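Local coordinates for phosphatidylinositol-specific phospholipase C (Listeria monocytogenes, PDB 2PLC), which belongs to the bacterial phosphatidylinositol-specific phospholipase C family and folds as a single-chain alpha/beta barrel of the TIM-barrel type, at residues 119-124 with 163-167; 248-252 with 270-274. One frame throughout, in Å; residues are numbered along the deposited sequence.

Contact 1: 119-124 with 163-167; sequences IQPLIN and PLVIN
O of Val165 accepts a hydrogen bond from water 1 at 3.0 Å, and this same water makes a weak bond to OE1 of Gln120, so a single solvent molecule bridges the polar rim where helix 114-125 lies over strand 164-166, an antiparallel addition to strand 169-174 beside the alpha/beta barrel. The two short axes cross at -71° with 9.6 Å between them, and the side chains packed beneath the water are mostly aliphatic. Leu164 and Ile166, alternate residues of the strand, turn their CB atoms to the helix, while Val165 points its own away. Leu164 spreads its two methyls over successive turns: CD1 meets CD1 of Ile119 at 3.9 Å and the CG methylene of Gln120, and CD2 rests against CG1 and CG2 of Ile123. With CG of Leu164 trans to the main-chain N (chi1 -177°), both methyls reach the helix. Phe171 of strand 169-174 and Phe130 extend this greasy layer beside Ile123. Gln120, an extended chain, runs past Ile166 in the opposite direction, its CG 4.1 Å from CG1 of Ile166. The aliphatic half of the glutamine thus closes the apolar seam while its amide stays with the water at the rim. Ile166 meets Ile123 almost perpendicularly; its CD1 lies 3.9 Å from CG2 of Ile123 and 3.8 Å from the carbonyl oxygen of Gln120.

Contact 2: 248-252 with 270-274; sequences KVRGL and KNNKF
Asn271, buried just after helix 262-269, gives its side-chain amide to the loop 248-252, joining the loop into strand 253-257 to the C-terminal tail at one end of the barrel. Its ND2 donates to the carbonyl oxygen of Val249 at 2.9 Å with an N-H...O angle of 160°, and the acceptor lies close to the plane of the asparagine amide. A chi1 of -178° swings the amide clear of its own backbone N and over to Val249. ND2 has a second partner, OG1 of Thr245, and OD1 bonds OG of Ser20; the carbonyl of Val249, which can only accept, sets which end is nitrogen, and the two hydroxyls are compatible with it. Leu252 crosses this amide at about a right angle, its CG 3.6 Å from OD1 of Asn271. Arg250 and Lys273 supply the outer part. The arginine chain bends at chi2 and chi3 and lays its guanidinium obliquely against the aliphatic start of Lys273, NH2 coming 3.3 Å from CG of Lys273. Their charged ends do not touch: NZ of Lys273 is 4.7 Å from NE of Arg250, a like-charge proximity probably eased by solvent, since the lysine is exposed. Water 2 links the two segments, receiving a weak bond from N of Gly251 and donating to OD1 of Asn272 at 3.0 Å; that OD1 also takes N of Ser20, while ND2 of Asn272 bonds O of Ile269. Lys248, at positive phi, is the C-prime residue of the Schellman motif that ends helix 226-246. The contact ties the loop from that helix into strand 253-257 to the chain leaving helix 262-269, with Leu252 and Asn271 both packed on Val241 of helix 226-246.

In the fold
The two contacts lie on opposite sides of the chain's centre, their own centres 34 Å apart and their nearest atoms about 23 Å apart, without touching. Along the chain they come in series, contact 1 closing before contact 2 opens. Contact 1 belongs to the mixed sheet, where strand 164-166 pairs with strand 169-174 and helix 114-125 lies outside. Contact 2 lies in loops, and its segment 248-252 leads directly into strand 253-257 of the parallel sheet formed with strands 20-24, 212-216 and 180-183. They share no helix or strand: contact 1 joins helix to strand and contact 2 joins a loop to the C-terminal tail, on separate flanks of one barrel.

Contact 1: 119-124 with 163-167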
ATOM      1  N   ILE A 119     -17.577   8.406  -2.707  1.00 34.52           N
ATOM      2  CA  ILE A 119     -16.510   8.473  -1.705  1.00 34.99           C
ATOM      3  C   ILE A 119     -16.186   9.885  -1.231  1.00 31.67           C
ATOM      4  O   ILE A 119     -15.588  10.056  -0.168  1.00 29.20           O
ATOM      5  CB  ILE A 119     -15.190   7.840  -2.215  1.00 35.57           C
ATOM      6  CG1 ILE A 119     -14.724   8.543  -3.499  1.00 32.76           C
ATOM      7  CG2 ILE A 119     -15.363   6.346  -2.415  1.00 24.71           C
ATOM      8  CD1 ILE A 119     -13.383   8.078  -4.017  1.00 36.46           C
ATOM      9  N   GLN A 120     -16.574  10.887  -2.017  1.00 28.84           N
ATOM     10  CA  GLN A 120     -16.296  12.286  -1.683  1.00 34.75           C
ATOM     11  C   GLN A 120     -16.752  12.767  -0.307  1.00 31.95           C
ATOM     12  O   GLN A 120     -15.957  13.335   0.439  1.00 37.19           O
ATOM     13  CB  GLN A 120     -16.810  13.220  -2.783  1.00 40.57           C
ATOM     14  CG  GLN A 120     -16.024  13.105  -4.081  1.00 47.35           C
ATOM     15  CD  GLN A 120     -16.426  14.134  -5.117  1.00 51.86           C
ATOM     16  OE1 GLN A 120     -17.091  15.125  -4.804  1.00 51.52           O
ATOM     17  NE2 GLN A 120     -16.019  13.908  -6.362  1.00 53.23           N
ATOM     18  N   PRO A 121     -18.033  12.553   0.047  1.00 34.36           N
ATOM     19  CA  PRO A 121     -18.523  12.993   1.361  1.00 34.71           C
ATOM     20  C   PRO A 121     -17.728  12.381   2.514  1.00 34.88           C
ATOM     21  O   PRO A 121     -17.536  13.014   3.550  1.00 34.53           O
ATOM     22  CB  PRO A 121     -19.968  12.501   1.364  1.00 36.94           C
ATOM     23  CG  PRO A 121     -20.348  12.570  -0.087  1.00 34.94           C
ATOM     24  CD  PRO A 121     -19.134  11.989  -0.757  1.00 30.69           C
ATOM     25  N   LEU A 122     -17.254  11.153   2.313  1.00 34.50           N
ATOM     26  CA  LEU A 122     -16.477  10.435   3.321  1.00 34.31           C
ATOM     27  C   LEU A 122     -15.053  10.952   3.442  1.00 30.96           C
ATOM     28  O   LEU A 122     -14.533  11.108   4.544  1.00 34.19           O
ATOM     29  CB  LEU A 122     -16.428   8.947   2.992  1.00 33.67           C
ATOM     30  CG  LEU A 122     -17.105   8.013   3.988  1.00 34.21           C
ATOM     31  CD1 LEU A 122     -16.753   6.589   3.612  1.00 34.59           C
ATOM     32  CD2 LEU A 122     -16.648   8.319   5.408  1.00 32.20           C
ATOM     33  N   ILE A 123     -14.407  11.151   2.300  1.00 30.20           N
ATOM     34  CA  ILE A 123     -13.040  11.650   2.270  1.00 30.52           C
ATOM     35  C   ILE A 123     -12.998  13.068   2.842  1.00 31.42           C
ATOM     36  O   ILE A 123     -12.159  13.377   3.685  1.00 30.12           O
ATOM     37  CB  ILE A 123     -12.472  11.648   0.824  1.00 32.66           C
ATOM     38  CG1 ILE A 123     -12.410  10.217   0.274  1.00 29.78           C
ATOM     39  CG2 ILE A 123     -11.097  12.296   0.792  1.00 28.54           C
ATOM     40  CD1 ILE A 123     -11.587   9.251   1.117  1.00 28.87           C
ATOM     41  N   ASN A 124     -13.947  13.898   2.418  1.00 30.85           N
ATOM     42  CA  ASN A 124     -14.041  15.286   2.866  1.00 33.27           C
ATOM     43  C   ASN A 124     -14.172  15.428   4.383  1.00 32.17           C
ATOM     44  O   ASN A 124     -13.771  16.440   4.959  1.00 36.99           O
ATOM     45  CB  ASN A 124     -15.212  15.980   2.171  1.00 36.29           C
ATOM     46  CG  ASN A 124     -15.195  17.476   2.366  1.00 39.95           C
ATOM     47  OD1 ASN A 124     -14.164  18.130   2.183  1.00 43.87           O
ATOM     48  ND2 ASN A 124     -16.338  18.031   2.746  1.00 43.83           N
ATOM     49  N   PRO A 163      -6.969  11.838 -10.581  1.00 57.31           N
ATOM     50  CA  PRO A 163      -6.960  12.005  -9.122  1.00 54.15           C
ATOM     51  C   PRO A 163      -8.248  12.585  -8.533  1.00 50.72           C
ATOM     52  O   PRO A 163      -8.973  13.332  -9.195  1.00 49.57           O
ATOM     53  CB  PRO A 163      -5.762  12.930  -8.892  1.00 51.59           C
ATOM     54  CG  PRO A 163      -5.722  13.741 -10.143  1.00 49.37           C
ATOM     55  CD  PRO A 163      -5.952  12.702 -11.207  1.00 53.17           C
ATOM     56  N   LEU A 164      -8.529  12.219  -7.286  1.00 45.86           N
ATOM     57  CA  LEU A 164      -9.719  12.693  -6.590  1.00 41.40           C
ATOM     58  C   LEU A 164      -9.643  14.193  -6.318  1.00 42.67           C
ATOM     59  O   LEU A 164      -8.763  14.667  -5.594  1.00 36.46           O
ATOM     60  CB  LEU A 164      -9.899  11.946  -5.266  1.00 37.31           C
ATOM     61  CG  LEU A 164     -11.154  12.308  -4.468  1.00 33.90           C
ATOM     62  CD1 LEU A 164     -12.387  11.726  -5.149  1.00 34.71           C
ATOM     63  CD2 LEU A 164     -11.036  11.780  -3.059  1.00 38.21           C
ATOM     64  N   VAL A 165     -10.572  14.935  -6.913  1.00 43.66           N
ATOM     65  CA  VAL A 165     -10.628  16.377  -6.728  1.00 44.95           C
ATOM     66  C   VAL A 165     -11.904  16.755  -5.978  1.00 43.39           C
ATOM     67  O   VAL A 165     -13.013  16.460  -6.428  1.00 42.79           O
ATOM     68  CB  VAL A 165     -10.594  17.130  -8.081  1.00 47.10           C
ATOM     69  CG1 VAL A 165     -10.585  18.626  -7.842  1.00 45.93           C
ATOM     70  CG2 VAL A 165      -9.372  16.721  -8.895  1.00 47.54           C
ATOM     71  N   ILE A 166     -11.734  17.357  -4.808  1.00 43.27           N
ATOM     72  CA  ILE A 166     -12.864  17.800  -3.997  1.00 47.95           C
ATOM     73  C   ILE A 166     -12.671  19.298  -3.795  1.00 53.30           C
ATOM     74  O   ILE A 166     -11.749  19.729  -3.093  1.00 51.29           O
ATOM     75  CB  ILE A 166     -12.932  17.067  -2.626  1.00 44.15           C
ATOM     76  CG1 ILE A 166     -12.973  15.548  -2.835  1.00 36.24           C
ATOM     77  CG2 ILE A 166     -14.184  17.495  -1.858  1.00 39.42           C
ATOM     78  CD1 ILE A 166     -12.995  14.749  -1.549  1.00 30.10           C
ATOM     79  N   ASN A 167     -13.540  20.074  -4.442  1.00 62.33           N
ATOM     80  CA  ASN A 167     -13.508  21.537  -4.414  1.00 65.83           C
ATOM     81  C   ASN A 167     -12.342  22.038  -5.253  1.00 63.47           C
ATOM     82  O   ASN A 167     -12.302  21.814  -6.462  1.00 63.04           O
ATOM     83  CB  ASN A 167     -13.426  22.074  -2.980  1.00 74.03           C
ATOM     84  CG  ASN A 167     -14.756  22.005  -2.258  1.00 82.47           C
ATOM     85  OD1 ASN A 167     -15.616  22.868  -2.439  1.00 89.15           O
ATOM     86  ND2 ASN A 167     -14.937  20.972  -1.443  1.00 84.91           N
TER
HETATM   87  O   HOH W   1     -15.692  17.773  -6.480  1.00 62.95           O

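Contact 2: 248-252 with 270-274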
ATOM      1  N   LYS A 248      25.138  -1.440   1.839  1.00 35.67           N
ATOM      2  CA  LYS A 248      24.787  -0.024   1.974  1.00 39.64           C
ATOM      3  C   LYS A 248      23.819   0.467   0.888  1.00 31.08           C
ATOM      4  O   LYS A 248      23.871   1.626   0.478  1.00 34.30           O
ATOM      5  CB  LYS A 248      26.053   0.849   1.974  1.00 46.09           C
ATOM      6  CG  LYS A 248      26.544   1.295   3.344  1.00 53.27           C
ATOM      7  CD  LYS A 248      27.103   0.154   4.168  1.00 61.57           C
ATOM      8  CE  LYS A 248      27.747   0.682   5.444  1.00 70.81           C
ATOM      9  NZ  LYS A 248      28.367  -0.400   6.260  1.00 72.24           N
ATOM     10  N   VAL A 249      22.932  -0.414   0.434  1.00 30.67           N
ATOM     11  CA  VAL A 249      21.955  -0.061  -0.592  1.00 26.97           C
ATOM     12  C   VAL A 249      20.571   0.154   0.023  1.00 29.57           C
ATOM     13  O   VAL A 249      19.956  -0.788   0.529  1.00 29.87           O
ATOM     14  CB  VAL A 249      21.870  -1.146  -1.678  1.00 26.03           C
ATOM     15  CG1 VAL A 249      20.952  -0.693  -2.800  1.00 27.09           C
ATOM     16  CG2 VAL A 249      23.256  -1.454  -2.215  1.00 28.09           C
ATOM     17  N   ARG A 250      20.095   1.400  -0.028  1.00 32.46           N
ATOM     18  CA  ARG A 250      18.795   1.787   0.524  1.00 32.17           C
ATOM     19  C   ARG A 250      17.791   2.237  -0.542  1.00 33.67           C
ATOM     20  O   ARG A 250      18.102   2.278  -1.735  1.00 36.97           O
ATOM     21  CB  ARG A 250      18.959   2.934   1.526  1.00 33.91           C
ATOM     22  CG  ARG A 250      19.698   2.606   2.805  1.00 42.33           C
ATOM     23  CD  ARG A 250      21.194   2.702   2.643  1.00 51.59           C
ATOM     24  NE  ARG A 250      21.831   3.170   3.871  1.00 64.99           N
ATOM     25  CZ  ARG A 250      22.422   2.386   4.768  1.00 72.07           C
ATOM     26  NH1 ARG A 250      22.470   1.071   4.590  1.00 73.66           N
ATOM     27  NH2 ARG A 250      22.968   2.920   5.851  1.00 79.64           N
ATOM     28  N   GLY A 251      16.588   2.592  -0.083  1.00 32.29           N
ATOM     29  CA  GLY A 251      15.535   3.078  -0.968  1.00 33.57           C
ATOM     30  C   GLY A 251      15.014   2.098  -1.998  1.00 26.95           C
ATOM     31  O   GLY A 251      14.907   2.429  -3.176  1.00 32.47           O
ATOM     32  N   LEU A 252      14.611   0.923  -1.530  1.00 27.79           N
ATOM     33  CA  LEU A 252      14.112  -0.136  -2.398  1.00 19.04           C
ATOM     34  C   LEU A 252      12.661   0.034  -2.840  1.00 16.59           C
ATOM     35  O   LEU A 252      12.142  -0.781  -3.597  1.00 20.55           O
ATOM     36  CB  LEU A 252      14.292  -1.485  -1.704  1.00 20.69           C
ATOM     37  CG  LEU A 252      15.693  -1.781  -1.160  1.00 16.42           C
ATOM     38  CD1 LEU A 252      15.702  -3.143  -0.498  1.00 25.16           C
ATOM     39  CD2 LEU A 252      16.729  -1.713  -2.272  1.00 13.19           C
ATOM     40  N   LYS A 270      14.496  -1.726   8.595  1.00 25.38           N
ATOM     41  CA  LYS A 270      15.908  -1.547   8.924  1.00 29.87           C
ATOM     42  C   LYS A 270      16.771  -1.157   7.726  1.00 32.03           C
ATOM     43  O   LYS A 270      17.886  -0.661   7.901  1.00 37.61           O
ATOM     44  CB  LYS A 270      16.481  -2.797   9.592  1.00 30.35           C
ATOM     45  CG  LYS A 270      16.037  -2.996  11.027  1.00 41.81           C
ATOM     46  CD  LYS A 270      16.854  -4.100  11.686  1.00 53.38           C
ATOM     47  CE  LYS A 270      16.511  -4.259  13.161  1.00 62.57           C
ATOM     48  NZ  LYS A 270      17.450  -5.185  13.862  1.00 66.41           N
ATOM     49  N   ASN A 271      16.262  -1.373   6.514  1.00 28.77           N
ATOM     50  CA  ASN A 271      17.009  -1.007   5.314  1.00 29.00           C
ATOM     51  C   ASN A 271      17.207   0.505   5.205  1.00 25.98           C
ATOM     52  O   ASN A 271      18.159   0.954   4.578  1.00 31.72           O
ATOM     53  CB  ASN A 271      16.326  -1.533   4.048  1.00 22.86           C
ATOM     54  CG  ASN A 271      17.115  -1.216   2.789  1.00 19.94           C
ATOM     55  OD1 ASN A 271      16.736  -0.348   2.013  1.00 20.82           O
ATOM     56  ND2 ASN A 271      18.231  -1.912   2.593  1.00 25.47           N
ATOM     57  N   ASN A 272      16.307   1.287   5.797  1.00 33.95           N
ATOM     58  CA  ASN A 272      16.416   2.747   5.760  1.00 31.19           C
ATOM     59  C   ASN A 272      17.492   3.210   6.741  1.00 35.72           C
ATOM     60  O   ASN A 272      17.722   2.556   7.760  1.00 31.28           O
ATOM     61  CB  ASN A 272      15.085   3.394   6.140  1.00 26.79           C
ATOM     62  CG  ASN A 272      13.934   2.898   5.300  1.00 28.41           C
ATOM     63  OD1 ASN A 272      13.804   3.259   4.133  1.00 21.00           O
ATOM     64  ND2 ASN A 272      13.082   2.071   5.896  1.00 28.38           N
ATOM     65  N   LYS A 273      18.143   4.334   6.443  1.00 40.15           N
ATOM     66  CA  LYS A 273      19.190   4.851   7.324  1.00 45.53           C
ATOM     67  C   LYS A 273      18.641   5.806   8.382  1.00 46.20           C
ATOM     68  O   LYS A 273      18.010   6.819   8.062  1.00 44.60           O
ATOM     69  CB  LYS A 273      20.306   5.544   6.529  1.00 47.53           C
ATOM     70  CG  LYS A 273      21.634   5.611   7.293  1.00 51.68           C
ATOM     71  CD  LYS A 273      22.221   7.021   7.384  1.00 60.91           C
ATOM     72  CE  LYS A 273      22.867   7.479   6.076  1.00 63.06           C
ATOM     73  NZ  LYS A 273      21.883   7.718   4.977  1.00 66.03           N
ATOM     74  N   PHE A 274      18.887   5.461   9.644  1.00 48.59           N
ATOM     75  CA  PHE A 274      18.447   6.257  10.788  1.00 55.23           C
ATOM     76  C   PHE A 274      19.662   6.909  11.462  1.00 58.91           C
ATOM     77  O   PHE A 274      19.639   8.146  11.653  1.00 64.50           O
ATOM     78  CB  PHE A 274      17.717   5.369  11.808  1.00 55.26           C
ATOM     79  CG  PHE A 274      16.476   4.697  11.269  1.00 53.78           C
ATOM     80  CD1 PHE A 274      16.565   3.504  10.557  1.00 50.18           C
ATOM     81  CD2 PHE A 274      15.217   5.242  11.500  1.00 55.45           C
ATOM     82  CE1 PHE A 274      15.422   2.870  10.084  1.00 46.55           C
ATOM     83  CE2 PHE A 274      14.066   4.612  11.030  1.00 46.89           C
ATOM     84  CZ  PHE A 274      14.171   3.425  10.322  1.00 45.94           C
TER
HETATM   85  O   HOH W   2      16.206   4.128   2.509  1.00 48.37           O